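Uncharacterized protein (PDB 3LPZ) probably serves, as a Get4 family protein, in the Get pathway of tail-anchored protein biogenesis, offering an alpha-solenoid scaffold for Get5 and other partners. Local coordinates at residues D261-R264 and Q265-K269; E286-E290 and M291-I295. All coordinates share one frame; numbering follows the deposited sequence.

Interaction 1: D261-R264 and Q265-K269; sequences DLFR and QLKSK
The aromatic ring of F263 and the side chain of K267 meet one turn apart on helix 260-269, an i to i+4 pair on an alpha-solenoid helix in which a lysine spends its hydrocarbon rather than its charge on the contact. CG of K267 lies over one face of the ring, 4.1 Å from the centroid of F263 and 28° off the ring normal, a CH-pi contact that sits toward the CE2 side, where CG of K267 is 3.6 Å from CE2 of F263. The two side chains run at a slant to each other, and bends at chi2 and chi3 of the lysine keep CE 3.9 Å from F263 CE2 before the amine leads away. On the other partner, chi1 of -175° sets the ring opposite the backbone N of F263, beside its own carbonyl carbon, and CG of K267, opposite the lysine's own carbonyl carbon, reaches back over it. Replacing F263 by an alanine would probably take away the surface on which the lysine methylenes rest and leave them freer to turn. Farther out, the ring of F263 and the branches of L262 and L266 reach helix 243-256, F263 meeting L251, and L266 touching M250 and S254, whereas Q265 and S268 lie on the exposed side. The backbone fixes the spacing beneath: Q265 N, L266 N and S268 N bond to the carbonyls of D261, L262 and R264. Along the backbone of the same ring-and-lysine pair, K267 N donates to F263 O at 3.1 Å, nearly straight at 171°.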
loop_
_atom_site.group_PDB
_atom_site.type_symbol
_atom_site.label_atom_id
_atom_site.label_comp_id
_atom_site.label_asym_id
_atom_site.label_seq_id
_atom_site.Cartn_x
_atom_site.Cartn_y
_atom_site.Cartn_z
ATOM N N ASP A 261 19.405 23.160 -6.619
ATOM C CA ASP A 261 20.574 23.492 -5.791
ATOM C C ASP A 261 20.524 22.812 -4.425
ATOM O O ASP A 261 21.536 22.316 -3.930
ATOM C CB ASP A 261 20.655 25.008 -5.563
ATOM C CG ASP A 261 20.892 25.793 -6.839
ATOM O OD1 ASP A 261 21.458 25.233 -7.815
ATOM O OD2 ASP A 261 20.519 26.993 -6.848
ATOM N N LEU A 262 19.341 22.835 -3.817
ATOM C CA LEU A 262 19.075 22.208 -2.529
ATOM C C LEU A 262 19.337 20.706 -2.575
ATOM O O LEU A 262 20.035 20.166 -1.713
ATOM C CB LEU A 262 17.614 22.418 -2.146
ATOM C CG LEU A 262 17.185 23.653 -1.369
ATOM C CD1 LEU A 262 15.675 23.926 -1.606
ATOM C CD2 LEU A 262 17.503 23.455 0.105
ATOM N N PHE A 263 18.761 20.051 -3.588
ATOM C CA PHE A 263 18.859 18.603 -3.745
ATOM C C PHE A 263 20.301 18.192 -3.978
ATOM O O PHE A 263 20.776 17.208 -3.406
ATOM C CB PHE A 263 17.978 18.090 -4.894
ATOM C CG PHE A 263 17.965 16.592 -5.014
ATOM C CD1 PHE A 263 17.148 15.822 -4.189
ATOM C CD2 PHE A 263 18.810 15.944 -5.910
ATOM C CE1 PHE A 263 17.157 14.424 -4.284
ATOM C CE2 PHE A 263 18.840 14.559 -6.001
ATOM C CZ PHE A 263 18.001 13.794 -5.191
ATOM N N ARG A 264 20.989 18.957 -4.826
ATOM C CA ARG A 264 22.371 18.655 -5.166
ATOM C C ARG A 264 23.245 18.822 -3.923
ATOM O O ARG A 264 24.060 17.964 -3.627
ATOM C CB ARG A 264 22.863 19.527 -6.334
ATOM C CG ARG A 264 22.305 19.098 -7.679
ATOM C CD ARG A 264 23.018 19.789 -8.857
ATOM N NE ARG A 264 22.229 19.645 -10.077
ATOM C CZ ARG A 264 21.374 20.563 -10.530
ATOM N NH1 ARG A 264 21.221 21.718 -9.883
ATOM N NH2 ARG A 264 20.683 20.332 -11.640
ATOM N N GLN A 265 23.035 19.899 -3.172
ATOM C CA GLN A 265 23.827 20.111 -1.947
ATOM C C GLN A 265 23.618 19.023 -0.892
ATOM O O GLN A 265 24.566 18.640 -0.224
ATOM C CB GLN A 265 23.584 21.488 -1.346
ATOM C CG GLN A 265 24.516 21.818 -0.198
ATOM C CD GLN A 265 24.135 23.102 0.495
ATOM O OE1 GLN A 265 23.166 23.760 0.120
ATOM N NE2 GLN A 265 24.892 23.466 1.515
ATOM N N LEU A 266 22.383 18.535 -0.757
ATOM C CA LEU A 266 22.062 17.448 0.175
ATOM C C LEU A 266 22.777 16.151 -0.196
ATOM O O LEU A 266 23.377 15.489 0.651
ATOM C CB LEU A 266 20.550 17.209 0.170
ATOM C CG LEU A 266 19.743 17.182 1.464
ATOM C CD1 LEU A 266 20.266 18.094 2.557
ATOM C CD2 LEU A 266 18.289 17.502 1.119
ATOM N N LYS A 267 22.683 15.789 -1.471
ATOM C CA LYS A 267 23.368 14.623 -2.023
ATOM C C LYS A 267 24.878 14.706 -1.841
ATOM O O LYS A 267 25.539 13.717 -1.532
ATOM C CB LYS A 267 23.027 14.494 -3.501
ATOM C CG LYS A 267 21.629 13.916 -3.750
ATOM C CD LYS A 267 21.747 12.507 -4.279
ATOM C CE LYS A 267 22.221 12.555 -5.733
ATOM N NZ LYS A 267 22.698 11.243 -6.237
ATOM N N SER A 268 25.416 15.903 -2.017
ATOM C CA SER A 268 26.829 16.139 -1.792
ATOM C C SER A 268 27.177 16.019 -0.306
ATOM O O SER A 268 28.100 15.294 0.063
ATOM C CB SER A 268 27.203 17.524 -2.325
ATOM O OG SER A 268 28.417 17.954 -1.752
ATOM N N LYS A 269 26.435 16.724 0.549
ATOM C CA LYS A 269 26.707 16.703 1.987
ATOM C C LYS A 269 26.701 15.280 2.547
ATOM O O LYS A 269 27.490 14.955 3.437
ATOM C CB LYS A 269 25.699 17.569 2.743
ATOM C CG LYS A 269 25.838 17.514 4.248
ATOM C CD LYS A 269 24.956 18.540 4.939
ATOM C CE LYS A 269 25.290 18.521 6.425
ATOM N NZ LYS A 269 24.883 19.737 7.166
#

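Interaction 2: E286-E290 and M291-I295; sequences ELIAE and MYFGI
I288 turns its CG2 branch opposite its backbone N (chi1 -74°, measured to CG1), and Y292 places its ring opposite its own carbonyl carbon (chi1 -62°); together these settings bring CG2 of I288 to 3.9 Å from CD2 of Y292. The same ring carbon, CD2 of Y292, lies 3.4 Å from O of I288, which sits at the ring edge close to its plane, while that carbonyl also accepts the regular helical bond from Y292 N. Beyond the contact, I288 packs on L195, L198 and L199 of helix 186-199, and the hydroxyl of Y292 is hydrogen-bonded to the carbonyl of L198. One residue on, the ring of F293 meets A289 CA in plane at its edge.

Here the helix stops, and the carbonyl of A289 takes on a double load. It receives a weak bond from F293 N and a second from I295 N at 3.0 Å, the latter arriving from above the carbonyl plane rather than on a lone pair. The return runs through G294, whose positive phi of 65° is one that glycine adopts easily, and its N gives only a weak bond to E290 O. The chain thus folds back against the last turn: CB of I295 packs 3.9 Å from CB of A289, and O of I295 comes 3.1 Å from CA of E290 in a CA-H...O contact. A water donates to both E286 O and I295 O, at 2.8 Å from the carbonyl oxygen of E286, tying the outgoing chain to the helix flank through a water bridge. What results is a helix C-terminus ended by a glycine in the left-handed region, closing helix 282-293 of the alpha-solenoid.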
loop_
_atom_site.group_PDB
_atom_site.type_symbol
_atom_site.label_atom_id
_atom_site.label_comp_id
_atom_site.label_asym_id
_atom_site.label_seq_id
_atom_site.Cartn_x
_atom_site.Cartn_y
_atom_site.Cartn_z
ATOM N N GLU A 286 16.494 9.213 -7.673
ATOM C CA GLU A 286 16.433 9.664 -9.079
ATOM C C GLU A 286 15.037 10.116 -9.468
ATOM O O GLU A 286 14.869 11.163 -10.089
ATOM C CB GLU A 286 16.835 8.534 -10.008
ATOM C CG GLU A 286 18.322 8.379 -10.155
ATOM C CD GLU A 286 18.673 7.234 -11.068
ATOM O OE1 GLU A 286 17.966 7.025 -12.087
ATOM O OE2 GLU A 286 19.648 6.536 -10.754
ATOM N N LEU A 287 14.038 9.318 -9.106
ATOM C CA LEU A 287 12.642 9.663 -9.423
ATOM C C LEU A 287 12.187 10.907 -8.669
ATOM O O LEU A 287 11.506 11.770 -9.236
ATOM C CB LEU A 287 11.692 8.488 -9.164
ATOM C CG LEU A 287 11.602 7.476 -10.305
ATOM C CD1 LEU A 287 10.814 6.263 -9.865
ATOM C CD2 LEU A 287 10.959 8.080 -11.564
ATOM N N ILE A 288 12.590 11.001 -7.406
ATOM C CA ILE A 288 12.325 12.179 -6.589
ATOM C C ILE A 288 12.993 13.454 -7.142
ATOM O O ILE A 288 12.353 14.494 -7.212
ATOM C CB ILE A 288 12.727 11.905 -5.099
ATOM C CG1 ILE A 288 11.689 10.959 -4.449
ATOM C CG2 ILE A 288 12.885 13.234 -4.302
ATOM C CD1 ILE A 288 12.122 10.353 -3.117
ATOM N N ALA A 289 14.274 13.368 -7.524
ATOM C CA ALA A 289 14.965 14.490 -8.193
ATOM C C ALA A 289 14.253 14.944 -9.474
ATOM O O ALA A 289 14.175 16.145 -9.752
ATOM C CB ALA A 289 16.445 14.141 -8.527
ATOM N N GLU A 290 13.763 13.991 -10.258
ATOM C CA GLU A 290 12.941 14.334 -11.418
ATOM C C GLU A 290 11.596 14.966 -11.046
ATOM O O GLU A 290 11.257 16.032 -11.566
ATOM C CB GLU A 290 12.760 13.124 -12.323
ATOM C CG GLU A 290 12.120 13.421 -13.688
ATOM C CD GLU A 290 11.987 12.154 -14.525
ATOM O OE1 GLU A 290 10.992 11.412 -14.369
ATOM O OE2 GLU A 290 12.895 11.881 -15.330
ATOM N N MET A 291 10.860 14.338 -10.130
ATOM C CA MET A 291 9.507 14.778 -9.767
ATOM C C MET A 291 9.451 16.155 -9.107
ATOM O O MET A 291 8.578 16.966 -9.413
ATOM C CB MET A 291 8.845 13.762 -8.841
ATOM C CG MET A 291 8.581 12.429 -9.476
ATOM S SD MET A 291 7.986 11.232 -8.285
ATOM C CE MET A 291 6.252 11.701 -8.171
ATOM N N TYR A 292 10.388 16.423 -8.199
ATOM C CA TYR A 292 10.307 17.616 -7.346
ATOM C C TYR A 292 11.299 18.715 -7.681
ATOM O O TYR A 292 11.141 19.871 -7.253
ATOM C CB TYR A 292 10.451 17.212 -5.862
ATOM C CG TYR A 292 9.326 16.296 -5.422
ATOM C CD1 TYR A 292 8.084 16.816 -5.066
ATOM C CD2 TYR A 292 9.490 14.901 -5.426
ATOM C CE1 TYR A 292 7.017 15.972 -4.686
ATOM C CE2 TYR A 292 8.429 14.040 -5.049
ATOM C CZ TYR A 292 7.194 14.586 -4.692
ATOM O OH TYR A 292 6.150 13.747 -4.322
ATOM N N PHE A 293 12.342 18.356 -8.408
ATOM C CA PHE A 293 13.435 19.290 -8.621
ATOM C C PHE A 293 13.749 19.501 -10.091
ATOM O O PHE A 293 14.650 20.278 -10.427
ATOM C CB PHE A 293 14.677 18.850 -7.842
ATOM C CG PHE A 293 14.437 18.737 -6.363
ATOM C CD1 PHE A 293 14.370 19.880 -5.566
ATOM C CD2 PHE A 293 14.246 17.487 -5.773
ATOM C CE1 PHE A 293 14.132 19.771 -4.194
ATOM C CE2 PHE A 293 13.999 17.364 -4.401
ATOM C CZ PHE A 293 13.937 18.494 -3.612
ATOM N N GLY A 294 13.001 18.823 -10.959
ATOM C CA GLY A 294 13.194 18.950 -12.404
ATOM C C GLY A 294 14.541 18.425 -12.899
ATOM O O GLY A 294 14.968 18.771 -13.992
ATOM N N ILE A 295 15.221 17.601 -12.101
ATOM C CA ILE A 295 16.496 16.986 -12.516
ATOM C C ILE A 295 16.226 15.690 -13.287
ATOM O O ILE A 295 15.749 14.701 -12.714
ATOM C CB ILE A 295 17.421 16.731 -11.313
ATOM C CG1 ILE A 295 17.699 18.035 -10.571
ATOM C CG2 ILE A 295 18.721 16.067 -11.746
ATOM C CD1 ILE A 295 18.208 17.854 -9.127
HETATM O O HOH W 1 16.842 12.275 -11.747
#

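Interactions 1 and 2, whose centres lie 12 Å apart, meet at the ring of F263. K267 of interaction 1 covers one face of it, and A289 of interaction 2 lies over the opposite face, toward its rim, with its CB 3.5 Å from F263 CE2. At another corner CD1 of F263 approaches CE2 of F293 at 3.5 Å, the two ring planes inclined by about 35°. I295, beyond the glycine turn, completes the seam: its CD1 is 3.8 Å from F263 CD2, and its CG1 lies beside the guanidinium group of R264. Helix 260-269 is thereby joined to the end of helix 282-293, and helix 243-256 touches both F263 and F293.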